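Local structure of dipeptidase AC. Metallo peptidase. MEROPS family M19 (Rhodobacter sphaeroides, 3LY0) at residues A[61-64]-A[68-71]; A[25-30]-A[100-105]; A[328-333]-A[337-342]. The protein probably hydrolyses dipeptides as a two-zinc metallopeptidase, with a phosphinate mimic of L-Ala-D-Ala bound in its active site here. All coordinates share one frame; numbering follows the deposited sequence.

Interaction 1 (A[61-64]-A[68-71])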
ATOM      1  N   SER A  61       7.956 -10.681  10.173  1.00 12.79           N
ATOM      2  CA  SER A  61       8.542 -11.980  10.486  1.00 15.12           C
ATOM      3  C   SER A  61       9.801 -11.789  11.328  1.00 15.97           C
ATOM      4  O   SER A  61      10.354 -10.688  11.375  1.00 16.32           O
ATOM      5  CB  SER A  61       8.906 -12.712   9.193  1.00 14.60           C
ATOM      6  OG  SER A  61       7.758 -13.238   8.557  1.00 14.25           O
ATOM      7  N   PRO A  62      10.271 -12.867  11.988  1.00 17.34           N
ATOM      8  CA  PRO A  62      11.466 -12.769  12.839  1.00 19.68           C
ATOM      9  C   PRO A  62      12.676 -12.210  12.089  1.00 20.45           C
ATOM     10  O   PRO A  62      13.423 -11.399  12.651  1.00 19.79           O
ATOM     11  CB  PRO A  62      11.704 -14.218  13.269  1.00 21.74           C
ATOM     12  CG  PRO A  62      10.331 -14.827  13.258  1.00 22.33           C
ATOM     13  CD  PRO A  62       9.657 -14.203  12.055  1.00 20.61           C
ATOM     14  N   GLN A  63      12.869 -12.639  10.844  1.00 19.03           N
ATOM     15  CA  GLN A  63      13.778 -11.960   9.935  1.00 19.36           C
ATOM     16  C   GLN A  63      12.935 -10.912   9.225  1.00 19.91           C
ATOM     17  O   GLN A  63      12.262 -11.220   8.244  1.00 22.77           O
ATOM     18  CB  GLN A  63      14.348 -12.926   8.891  1.00 23.08           C
ATOM     19  CG  GLN A  63      15.226 -14.050   9.424  1.00 21.56           C
ATOM     20  CD  GLN A  63      15.512 -15.109   8.362  1.00 21.61           C
ATOM     21  OE1 GLN A  63      16.249 -14.865   7.398  1.00 21.96           O
ATOM     22  NE2 GLN A  63      14.932 -16.290   8.536  1.00 27.37           N
ATOM     23  N   ALA A  64      12.954  -9.683   9.722  1.00 20.32           N
ATOM     24  CA  ALA A  64      12.068  -8.657   9.179  1.00 23.30           C
ATOM     25  C   ALA A  64      12.451  -8.295   7.745  1.00 22.25           C
ATOM     26  O   ALA A  64      13.551  -8.614   7.283  1.00 20.69           O
ATOM     27  CB  ALA A  64      12.071  -7.428  10.064  1.00 25.03           C
ATOM     28  N   ALA A  68      19.342  -7.022   7.397  1.00 20.39           N
ATOM     29  CA  ALA A  68      20.523  -6.654   6.621  1.00 24.22           C
ATOM     30  C   ALA A  68      20.764  -7.579   5.434  1.00 20.05           C
ATOM     31  O   ALA A  68      21.116  -7.122   4.345  1.00 21.97           O
ATOM     32  CB  ALA A  68      21.756  -6.607   7.521  1.00 26.18           C
ATOM     33  N   HIS A  69      20.584  -8.881   5.631  1.00 20.63           N
ATOM     34  CA  HIS A  69      20.855  -9.820   4.547  1.00 19.66           C
ATOM     35  C   HIS A  69      19.885  -9.649   3.373  1.00 20.40           C
ATOM     36  O   HIS A  69      20.265  -9.824   2.222  1.00 21.79           O
ATOM     37  CB  HIS A  69      20.937 -11.279   5.038  1.00 20.83           C
ATOM     38  CG  HIS A  69      19.773 -11.721   5.871  1.00 18.82           C
ATOM     39  ND1 HIS A  69      19.482 -11.167   7.098  1.00 20.09           N
ATOM     40  CD2 HIS A  69      18.854 -12.696   5.671  1.00 19.29           C
ATOM     41  CE1 HIS A  69      18.417 -11.765   7.608  1.00 19.30           C
ATOM     42  NE2 HIS A  69      18.019 -12.699   6.763  1.00 20.08           N
ATOM     43  N   PHE A  70      18.641  -9.278   3.666  1.00 21.59           N
ATOM     44  CA  PHE A  70      17.663  -9.045   2.607  1.00 20.58           C
ATOM     45  C   PHE A  70      17.973  -7.768   1.831  1.00 21.49           C
ATOM     46  O   PHE A  70      17.902  -7.742   0.603  1.00 19.43           O
ATOM     47  CB  PHE A  70      16.248  -8.959   3.183  1.00 19.92           C
ATOM     48  CG  PHE A  70      15.775 -10.227   3.830  1.00 21.88           C
ATOM     49  CD1 PHE A  70      16.160 -11.467   3.336  1.00 22.94           C
ATOM     50  CD2 PHE A  70      14.930 -10.182   4.927  1.00 21.72           C
ATOM     51  CE1 PHE A  70      15.717 -12.636   3.934  1.00 22.57           C
ATOM     52  CE2 PHE A  70      14.481 -11.346   5.522  1.00 23.17           C
ATOM     53  CZ  PHE A  70      14.873 -12.573   5.029  1.00 24.57           C
ATOM     54  N   GLU A  71      18.298  -6.703   2.553  1.00 19.68           N
ATOM     55  CA  GLU A  71      18.651  -5.450   1.902  1.00 21.86           C
ATOM     56  C   GLU A  71      19.838  -5.659   0.974  1.00 21.99           C
ATOM     57  O   GLU A  71      19.826  -5.207  -0.166  1.00 20.61           O
ATOM     58  CB  GLU A  71      18.938  -4.358   2.933  1.00 24.64           C
ATOM     59  CG  GLU A  71      17.684  -3.891   3.657  1.00 25.59           C
ATOM     60  CD  GLU A  71      17.953  -2.784   4.655  1.00 32.97           C
ATOM     61  OE1 GLU A  71      19.128  -2.604   5.040  1.00 36.64           O
ATOM     62  OE2 GLU A  71      16.983  -2.101   5.059  1.00 32.10           O
TER
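The contact belongs to the loop that leaves strand 50-57 of the TIM barrel and enters helix 68-75, where Q63 and A64 meet H69 and F70 of the first helical turn. Its polar link is the hydrogen bond from NE2 of H69 to OE1 of Q63, 2.9 Å long and fairly straight at 159°. The donor lies in the amide plane and uses a lone pair of OE1, with a C=O...N angle of 134°, while OE1 in turn lies close to the imidazole plane. The amide and imidazole planes are also nearly coplanar, a geometry in which a ring N-H and a carbonyl lone pair overlap well. With CG set between the backbone N and the carbonyl carbon (chi1 51°), the ring of H69 swings over toward the loop. Glutamine suits its own place by being long enough to carry a carbonyl oxygen to the ring, with CG and CD extended from the loop.

The ring of F70 packs against the same pair. NE2 of H69 lies 3.6 Å above one face of the phenyl ring, displaced toward its rim, and CB of Q63 touches CE2 of F70 at 3.7 Å. The ring edge meets two backbone carbonyls in its plane: O of A64 is 3.1 Å from CD2 of F70, and O of Q63 is 3.5 Å from CE2. Aromatic C-H edges carry partial positive charge, which favours such oxygens. Beyond the pair, F70 also touches L81.

A64 turns its methyl group away from the helix, and its side chain is about 8 Å from the bound phosphinate; its successor H65, like Y58 earlier, lines the ligand pocket. Such a beta-alpha loop bordering the active site is characteristic of the TIM-barrel fold.

Interaction 2 (A[25-30]-A[100-105])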
ATOM      1  N   ALA A  25       7.571   3.648  23.158  1.00 17.59           N
ATOM      2  CA  ALA A  25       7.878   4.574  24.241  1.00 21.02           C
ATOM      3  C   ALA A  25       8.083   5.995  23.727  1.00 19.61           C
ATOM      4  O   ALA A  25       7.817   6.960  24.441  1.00 20.24           O
ATOM      5  CB  ALA A  25       9.109   4.107  25.009  1.00 21.19           C
ATOM      6  N   ASN A  26       8.550   6.123  22.487  1.00 19.38           N
ATOM      7  CA  ASN A  26       8.811   7.442  21.927  1.00 17.69           C
ATOM      8  C   ASN A  26       7.739   7.924  20.946  1.00 16.68           C
ATOM      9  O   ASN A  26       7.967   8.853  20.172  1.00 16.82           O
ATOM     10  CB  ASN A  26      10.189   7.474  21.266  1.00 17.26           C
ATOM     11  CG  ASN A  26      10.750   8.877  21.167  1.00 20.95           C
ATOM     12  OD1 ASN A  26      10.545   9.701  22.060  1.00 20.45           O
ATOM     13  ND2 ASN A  26      11.461   9.156  20.083  1.00 20.92           N
ATOM     14  N   ARG A  27       6.561   7.307  20.990  1.00 15.29           N
ATOM     15  CA  ARG A  27       5.550   7.601  19.983  1.00 13.97           C
ATOM     16  C   ARG A  27       5.072   9.054  19.932  1.00 15.18           C
ATOM     17  O   ARG A  27       4.819   9.575  18.850  1.00 13.99           O
ATOM     18  CB  ARG A  27       4.368   6.636  20.077  1.00 14.96           C
ATOM     19  CG  ARG A  27       3.466   6.858  21.262  1.00 13.83           C
ATOM     20  CD  ARG A  27       2.360   5.815  21.214  1.00 15.36           C
ATOM     21  NE  ARG A  27       1.498   5.849  22.383  1.00 13.70           N
ATOM     22  CZ  ARG A  27       0.453   5.044  22.526  1.00 14.51           C
ATOM     23  NH1 ARG A  27       0.158   4.185  21.558  1.00 15.36           N
ATOM     24  NH2 ARG A  27      -0.292   5.098  23.620  1.00 15.84           N
ATOM     25  N   GLU A  28       4.942   9.710  21.083  1.00 15.31           N
ATOM     26  CA  GLU A  28       4.507  11.103  21.088  1.00 14.69           C
ATOM     27  C   GLU A  28       5.417  11.977  20.211  1.00 15.11           C
ATOM     28  O   GLU A  28       4.948  12.767  19.385  1.00 15.86           O
ATOM     29  CB  GLU A  28       4.472  11.648  22.513  1.00 20.57           C
ATOM     30  CG  GLU A  28       3.911  13.053  22.600  1.00 24.53           C
ATOM     31  CD  GLU A  28       3.818  13.565  24.027  1.00 32.80           C
ATOM     32  OE1 GLU A  28       4.290  12.864  24.948  1.00 37.26           O
ATOM     33  OE2 GLU A  28       3.271  14.672  24.221  1.00 42.07           O
ATOM     34  N   THR A  29       6.722  11.815  20.387  1.00 15.85           N
ATOM     35  CA  THR A  29       7.681  12.575  19.599  1.00 16.07           C
ATOM     36  C   THR A  29       7.672  12.134  18.137  1.00 16.34           C
ATOM     37  O   THR A  29       7.610  12.967  17.235  1.00 15.69           O
ATOM     38  CB  THR A  29       9.095  12.454  20.182  1.00 19.26           C
ATOM     39  OG1 THR A  29       9.103  13.021  21.500  1.00 20.62           O
ATOM     40  CG2 THR A  29      10.101  13.192  19.307  1.00 17.88           C
ATOM     41  N   ILE A  30       7.724  10.825  17.905  1.00 15.09           N
ATOM     42  CA  ILE A  30       7.794  10.313  16.539  1.00 14.98           C
ATOM     43  C   ILE A  30       6.641  10.847  15.690  1.00 15.07           C
ATOM     44  O   ILE A  30       6.842  11.301  14.574  1.00 15.02           O
ATOM     45  CB  ILE A  30       7.816   8.769  16.504  1.00 13.35           C
ATOM     46  CG1 ILE A  30       9.107   8.243  17.140  1.00 14.97           C
ATOM     47  CG2 ILE A  30       7.686   8.255  15.068  1.00 14.42           C
ATOM     48  CD1 ILE A  30       9.097   6.745  17.377  1.00 16.81           C
ATOM     49  N   ALA A 100      -3.025  -1.426  15.506  1.00  9.99           N
ATOM     50  CA  ALA A 100      -4.335  -0.770  15.470  1.00  9.58           C
ATOM     51  C   ALA A 100      -4.491   0.197  16.646  1.00  9.46           C
ATOM     52  O   ALA A 100      -5.061   1.272  16.497  1.00 10.31           O
ATOM     53  CB  ALA A 100      -5.469  -1.803  15.480  1.00  9.78           C
ATOM     54  N   GLY A 101      -3.967  -0.195  17.805  1.00  9.63           N
ATOM     55  CA  GLY A 101      -4.006   0.652  18.987  1.00 11.40           C
ATOM     56  C   GLY A 101      -3.197   1.931  18.818  1.00 10.40           C
ATOM     57  O   GLY A 101      -3.607   3.000  19.279  1.00 11.86           O
ATOM     58  N   HIS A 102      -2.055   1.837  18.145  1.00  9.19           N
ATOM     59  CA  HIS A 102      -1.250   3.028  17.843  1.00  9.38           C
ATOM     60  C   HIS A 102      -1.989   3.961  16.881  1.00 10.44           C
ATOM     61  O   HIS A 102      -1.898   5.182  17.007  1.00 11.59           O
ATOM     62  CB  HIS A 102       0.104   2.649  17.234  1.00  8.61           C
ATOM     63  CG  HIS A 102       1.057   2.045  18.212  1.00 10.99           C
ATOM     64  ND1 HIS A 102       1.396   2.670  19.394  1.00 12.47           N
ATOM     65  CD2 HIS A 102       1.767   0.893  18.174  1.00 13.17           C
ATOM     66  CE1 HIS A 102       2.262   1.918  20.050  1.00 13.91           C
ATOM     67  NE2 HIS A 102       2.506   0.835  19.332  1.00 13.51           N
ATOM     68  N   LEU A 103      -2.726   3.390  15.932  1.00 10.44           N
ATOM     69  CA  LEU A 103      -3.444   4.197  14.953  1.00 10.73           C
ATOM     70  C   LEU A 103      -4.528   5.016  15.655  1.00  9.86           C
ATOM     71  O   LEU A 103      -4.684   6.208  15.401  1.00 10.84           O
ATOM     72  CB  LEU A 103      -4.049   3.316  13.860  1.00  9.80           C
ATOM     73  CG  LEU A 103      -4.761   4.036  12.718  1.00 10.37           C
ATOM     74  CD1 LEU A 103      -3.782   4.918  11.958  1.00 11.00           C
ATOM     75  CD2 LEU A 103      -5.431   3.048  11.776  1.00 12.06           C
ATOM     76  N   LEU A 104      -5.283   4.380  16.549  1.00  9.97           N
ATOM     77  CA  LEU A 104      -6.304   5.109  17.296  1.00 10.32           C
ATOM     78  C   LEU A 104      -5.650   6.146  18.196  1.00  9.77           C
ATOM     79  O   LEU A 104      -6.150   7.280  18.328  1.00 12.35           O
ATOM     80  CB  LEU A 104      -7.201   4.180  18.121  1.00 11.13           C
ATOM     81  CG  LEU A 104      -8.203   3.315  17.363  1.00 16.35           C
ATOM     82  CD1 LEU A 104      -9.199   2.702  18.337  1.00 13.51           C
ATOM     83  CD2 LEU A 104      -8.922   4.114  16.290  1.00 22.54           C
ATOM     84  N   TRP A 105      -4.548   5.762  18.828  1.00  9.95           N
ATOM     85  CA  TRP A 105      -3.791   6.709  19.637  1.00  9.95           C
ATOM     86  C   TRP A 105      -3.368   7.947  18.833  1.00 12.00           C
ATOM     87  O   TRP A 105      -3.450   9.063  19.336  1.00 13.40           O
ATOM     88  CB  TRP A 105      -2.575   6.051  20.301  1.00 11.54           C
ATOM     89  CG  TRP A 105      -1.697   7.085  20.886  1.00 11.77           C
ATOM     90  CD1 TRP A 105      -1.836   7.679  22.106  1.00 14.06           C
ATOM     91  CD2 TRP A 105      -0.583   7.723  20.251  1.00 11.99           C
ATOM     92  NE1 TRP A 105      -0.862   8.631  22.278  1.00 14.00           N
ATOM     93  CE2 TRP A 105      -0.079   8.677  21.154  1.00 14.21           C
ATOM     94  CE3 TRP A 105       0.048   7.566  19.010  1.00 12.93           C
ATOM     95  CZ2 TRP A 105       1.026   9.478  20.861  1.00 15.71           C
ATOM     96  CZ3 TRP A 105       1.152   8.362  18.717  1.00 14.43           C
ATOM     97  CH2 TRP A 105       1.626   9.307  19.638  1.00 15.90           C
TER
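R27 lies flat against the indole of W105. The guanidinium and ring planes differ by only 2°, and CZ of R27 stands 3.5 Å from the centroid of the five-membered ring, a cation-pi stack. The aliphatic part of the chain continues the cover: CD of R27 is 3.5 Å from the centroid of the six-membered ring, a CH-pi contact. Indole suits this place because its two fused rings match the length of an extended arginine. That chain starts from chi1 73°, with CG tucked between the backbone N and the carbonyl carbon, and runs straight from CG to NE along the indole. At the far end of the indole, O of R27 approaches CH2 of W105 at 3.3 Å.

The guanidinium has a second partner in the same helix. NH1 of R27 donates to ND1 of H102, which is tilted somewhat from the guanidinium plane, over 2.9 Å; the bond is bent, at 137°, and the imidazole stands almost perpendicular to the guanidinium. H102 and W105 are three residues apart, on one face of helix 89-109, and so hold R27 from two directions. Farther out, R27 and H102 both touch L20 of helix 16-22, H102 also packs on P24, and the ring of W31 meets W105.

Since ND1 accepts from a cation, the buried H102 is probably neutral, with its proton on NE2, while the indole's pi electrons should favour a charged R27.

Interaction 3 (A[328-333]-A[337-342])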
ATOM      1  N   ALA A 328       7.878  17.263 -11.379  1.00 15.41           N
ATOM      2  CA  ALA A 328       8.354  16.393 -12.451  1.00 16.02           C
ATOM      3  C   ALA A 328       7.196  15.881 -13.302  1.00 14.70           C
ATOM      4  O   ALA A 328       7.297  15.782 -14.529  1.00 17.13           O
ATOM      5  CB  ALA A 328       9.173  15.223 -11.885  1.00 16.36           C
ATOM      6  N   MET A 329       6.093  15.541 -12.639  1.00 14.45           N
ATOM      7  CA  MET A 329       4.916  15.054 -13.343  1.00 14.47           C
ATOM      8  C   MET A 329       4.359  16.140 -14.267  1.00 15.47           C
ATOM      9  O   MET A 329       3.996  15.867 -15.406  1.00 15.08           O
ATOM     10  CB  MET A 329       3.856  14.574 -12.343  1.00 14.01           C
ATOM     11  CG  MET A 329       4.333  13.386 -11.484  1.00 13.22           C
ATOM     12  SD  MET A 329       3.243  12.958 -10.085  1.00 11.07           S
ATOM     13  CE  MET A 329       1.736  12.513 -10.957  1.00 21.05           C
ATOM     14  N   ARG A 330       4.308  17.367 -13.773  1.00 14.50           N
ATOM     15  CA  ARG A 330       3.824  18.483 -14.587  1.00 15.98           C
ATOM     16  C   ARG A 330       4.746  18.732 -15.777  1.00 17.93           C
ATOM     17  O   ARG A 330       4.281  18.941 -16.905  1.00 18.06           O
ATOM     18  CB  ARG A 330       3.699  19.752 -13.753  1.00 16.88           C
ATOM     19  CG  ARG A 330       2.584  19.701 -12.729  1.00 19.11           C
ATOM     20  CD  ARG A 330       2.295  21.082 -12.184  1.00 25.65           C
ATOM     21  NE  ARG A 330       1.079  21.104 -11.382  1.00 29.83           N
ATOM     22  CZ  ARG A 330       1.060  21.316 -10.073  1.00 32.99           C
ATOM     23  NH1 ARG A 330       2.196  21.526  -9.421  1.00 37.11           N
ATOM     24  NH2 ARG A 330      -0.093  21.320  -9.421  1.00 34.44           N
ATOM     25  N   ALA A 331       6.052  18.705 -15.528  1.00 16.53           N
ATOM     26  CA  ALA A 331       7.029  18.939 -16.595  1.00 17.64           C
ATOM     27  C   ALA A 331       6.937  17.881 -17.690  1.00 19.85           C
ATOM     28  O   ALA A 331       7.214  18.148 -18.863  1.00 19.66           O
ATOM     29  CB  ALA A 331       8.450  19.000 -16.031  1.00 17.15           C
ATOM     30  N   HIS A 332       6.553  16.671 -17.292  1.00 16.24           N
ATOM     31  CA  HIS A 332       6.398  15.550 -18.203  1.00 17.41           C
ATOM     32  C   HIS A 332       5.178  15.747 -19.104  1.00 16.80           C
ATOM     33  O   HIS A 332       5.045  15.094 -20.138  1.00 22.03           O
ATOM     34  CB  HIS A 332       6.249  14.263 -17.390  1.00 16.85           C
ATOM     35  CG  HIS A 332       6.360  13.017 -18.203  1.00 15.90           C
ATOM     36  ND1 HIS A 332       7.517  12.662 -18.862  1.00 18.17           N
ATOM     37  CD2 HIS A 332       5.468  12.023 -18.438  1.00 15.58           C
ATOM     38  CE1 HIS A 332       7.328  11.511 -19.484  1.00 19.95           C
ATOM     39  NE2 HIS A 332       6.092  11.105 -19.245  1.00 18.74           N
ATOM     40  N   GLY A 333       4.279  16.628 -18.691  1.00 16.02           N
ATOM     41  CA  GLY A 333       3.147  16.993 -19.527  1.00 18.31           C
ATOM     42  C   GLY A 333       1.766  16.679 -18.985  1.00 18.71           C
ATOM     43  O   GLY A 333       0.764  16.881 -19.676  1.00 18.93           O
ATOM     44  N   PRO A 337      -6.130  18.687 -14.556  1.00 16.44           N
ATOM     45  CA  PRO A 337      -7.176  17.729 -14.190  1.00 18.49           C
ATOM     46  C   PRO A 337      -6.594  16.334 -13.964  1.00 16.90           C
ATOM     47  O   PRO A 337      -7.022  15.644 -13.037  1.00 15.21           O
ATOM     48  CB  PRO A 337      -8.102  17.738 -15.409  1.00 19.43           C
ATOM     49  CG  PRO A 337      -7.903  19.097 -16.008  1.00 19.47           C
ATOM     50  CD  PRO A 337      -6.452  19.415 -15.799  1.00 18.63           C
ATOM     51  N   LEU A 338      -5.640  15.930 -14.795  1.00 15.98           N
ATOM     52  CA  LEU A 338      -5.003  14.631 -14.620  1.00 13.70           C
ATOM     53  C   LEU A 338      -4.219  14.607 -13.310  1.00 14.81           C
ATOM     54  O   LEU A 338      -4.297  13.635 -12.561  1.00 12.72           O
ATOM     55  CB  LEU A 338      -4.101  14.289 -15.806  1.00 14.54           C
ATOM     56  CG  LEU A 338      -3.318  12.978 -15.658  1.00 14.20           C
ATOM     57  CD1 LEU A 338      -4.246  11.795 -15.428  1.00 14.32           C
ATOM     58  CD2 LEU A 338      -2.448  12.736 -16.885  1.00 14.44           C
ATOM     59  N   MET A 339      -3.487  15.679 -13.017  1.00 14.16           N
ATOM     60  CA  MET A 339      -2.760  15.760 -11.752  1.00 13.63           C
ATOM     61  C   MET A 339      -3.692  15.566 -10.544  1.00 11.76           C
ATOM     62  O   MET A 339      -3.352  14.866  -9.591  1.00 14.71           O
ATOM     63  CB  MET A 339      -2.014  17.088 -11.620  1.00 14.13           C
ATOM     64  CG  MET A 339      -0.859  17.259 -12.587  1.00 17.12           C
ATOM     65  SD  MET A 339       0.544  16.150 -12.288  1.00 12.15           S
ATOM     66  CE  MET A 339       0.953  16.539 -10.583  1.00 20.82           C
ATOM     67  N   ARG A 340      -4.868  16.187 -10.559  1.00 12.58           N
ATOM     68  CA  ARG A 340      -5.792  16.038  -9.442  1.00 13.18           C
ATOM     69  C   ARG A 340      -6.284  14.594  -9.304  1.00 12.58           C
ATOM     70  O   ARG A 340      -6.415  14.069  -8.187  1.00 13.19           O
ATOM     71  CB  ARG A 340      -6.968  17.009  -9.570  1.00 14.44           C
ATOM     72  CG  ARG A 340      -6.537  18.454  -9.370  1.00 16.66           C
ATOM     73  CD  ARG A 340      -7.737  19.380  -9.231  1.00 20.97           C
ATOM     74  NE  ARG A 340      -8.487  19.503 -10.478  1.00 24.69           N
ATOM     75  CZ  ARG A 340      -8.204  20.383 -11.433  1.00 27.40           C
ATOM     76  NH1 ARG A 340      -7.179  21.213 -11.297  1.00 31.96           N
ATOM     77  NH2 ARG A 340      -8.942  20.429 -12.532  1.00 28.34           N
ATOM     78  N   LYS A 341      -6.545  13.958 -10.440  1.00 13.18           N
ATOM     79  CA  LYS A 341      -6.929  12.545 -10.443  1.00 10.45           C
ATOM     80  C   LYS A 341      -5.843  11.669  -9.813  1.00 11.35           C
ATOM     81  O   LYS A 341      -6.130  10.845  -8.935  1.00 11.69           O
ATOM     82  CB  LYS A 341      -7.228  12.064 -11.863  1.00 14.89           C
ATOM     83  CG  LYS A 341      -8.519  12.616 -12.450  1.00 14.44           C
ATOM     84  CD  LYS A 341      -8.681  12.122 -13.870  1.00 17.13           C
ATOM     85  CE  LYS A 341      -9.962  12.634 -14.504  1.00 22.67           C
ATOM     86  NZ  LYS A 341     -10.194  11.978 -15.820  1.00 28.00           N
ATOM     87  N   LEU A 342      -4.606  11.844 -10.276  1.00 11.40           N
ATOM     88  CA  LEU A 342      -3.491  11.021  -9.824  1.00  9.28           C
ATOM     89  C   LEU A 342      -3.160  11.291  -8.360  1.00 10.32           C
ATOM     90  O   LEU A 342      -2.723  10.397  -7.636  1.00 11.23           O
ATOM     91  CB  LEU A 342      -2.254  11.287 -10.680  1.00 11.21           C
ATOM     92  CG  LEU A 342      -2.402  10.940 -12.155  1.00  9.70           C
ATOM     93  CD1 LEU A 342      -1.169  11.388 -12.908  1.00 13.27           C
ATOM     94  CD2 LEU A 342      -2.626   9.437 -12.346  1.00 12.67           C
TER
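This is a buried, apolar contact between two consecutive helices, M329 and R330 of helix 322-332 meeting M339 and L342 of helix 336-354 across a short turn. The short axes run roughly antiparallel, at 142°, and approach to 11.0 Å, a separation bridged by long side chains.

M339 points toward the other helix, and its sulfur carries much of the contact. SD of M339 rests 3.7 Å from CB of M329 and 4.1 Å from CG of R330, so it sits against two successive residues of the opposing helix. Bends at chi2 and chi3 (-68° and -57°) fold the thioether back, bringing CE of M339 within 3.9 Å of CB of M329 as well. In return, the terminal methyl of M329 reaches over to L342, CE to CD1, at 3.7 Å. Methionine serves here because its unbranched, flexible chain can shape itself to an oblique crossing, while leucine offers a compact branched surface.

R330 lends its CG methylene to the apolar side and sends its charge onward: NE forms a salt bridge with E336 at the start of the next helix, and NH2 bonds to O of D5. The reversal begins at G333, whose positive phi closes a Schellman motif, with its N bonded to O of R330 at 2.9 Å; glycine tolerates this backbone without a clash.

Helix 283-296 packs alongside both partners, L289 touching M329 and I293 touching L342, while I7, just ahead of strand 9-11, lies against R330 and M339.

From the N terminus, the chain first lays down 25-30, on helix 27-32, whose partner 100-105 arrives only 70 residues later on helix 89-109. Interaction 2 therefore closes a long loop that contains strand 50-57, and interaction 1 is nested within it, folding the loop after that strand back onto the first turn of helix 68-75. Interaction 3 follows in series, another local closure, joining the last two helices. None of the three touches another: centres lie 24 Å apart for interactions 1 and 2, and 34 to 36 Å from interaction 3. One borders the active-site loops, one ties early helices together, and one joins C-terminal helices on the other side of the chain's centre from interaction 1.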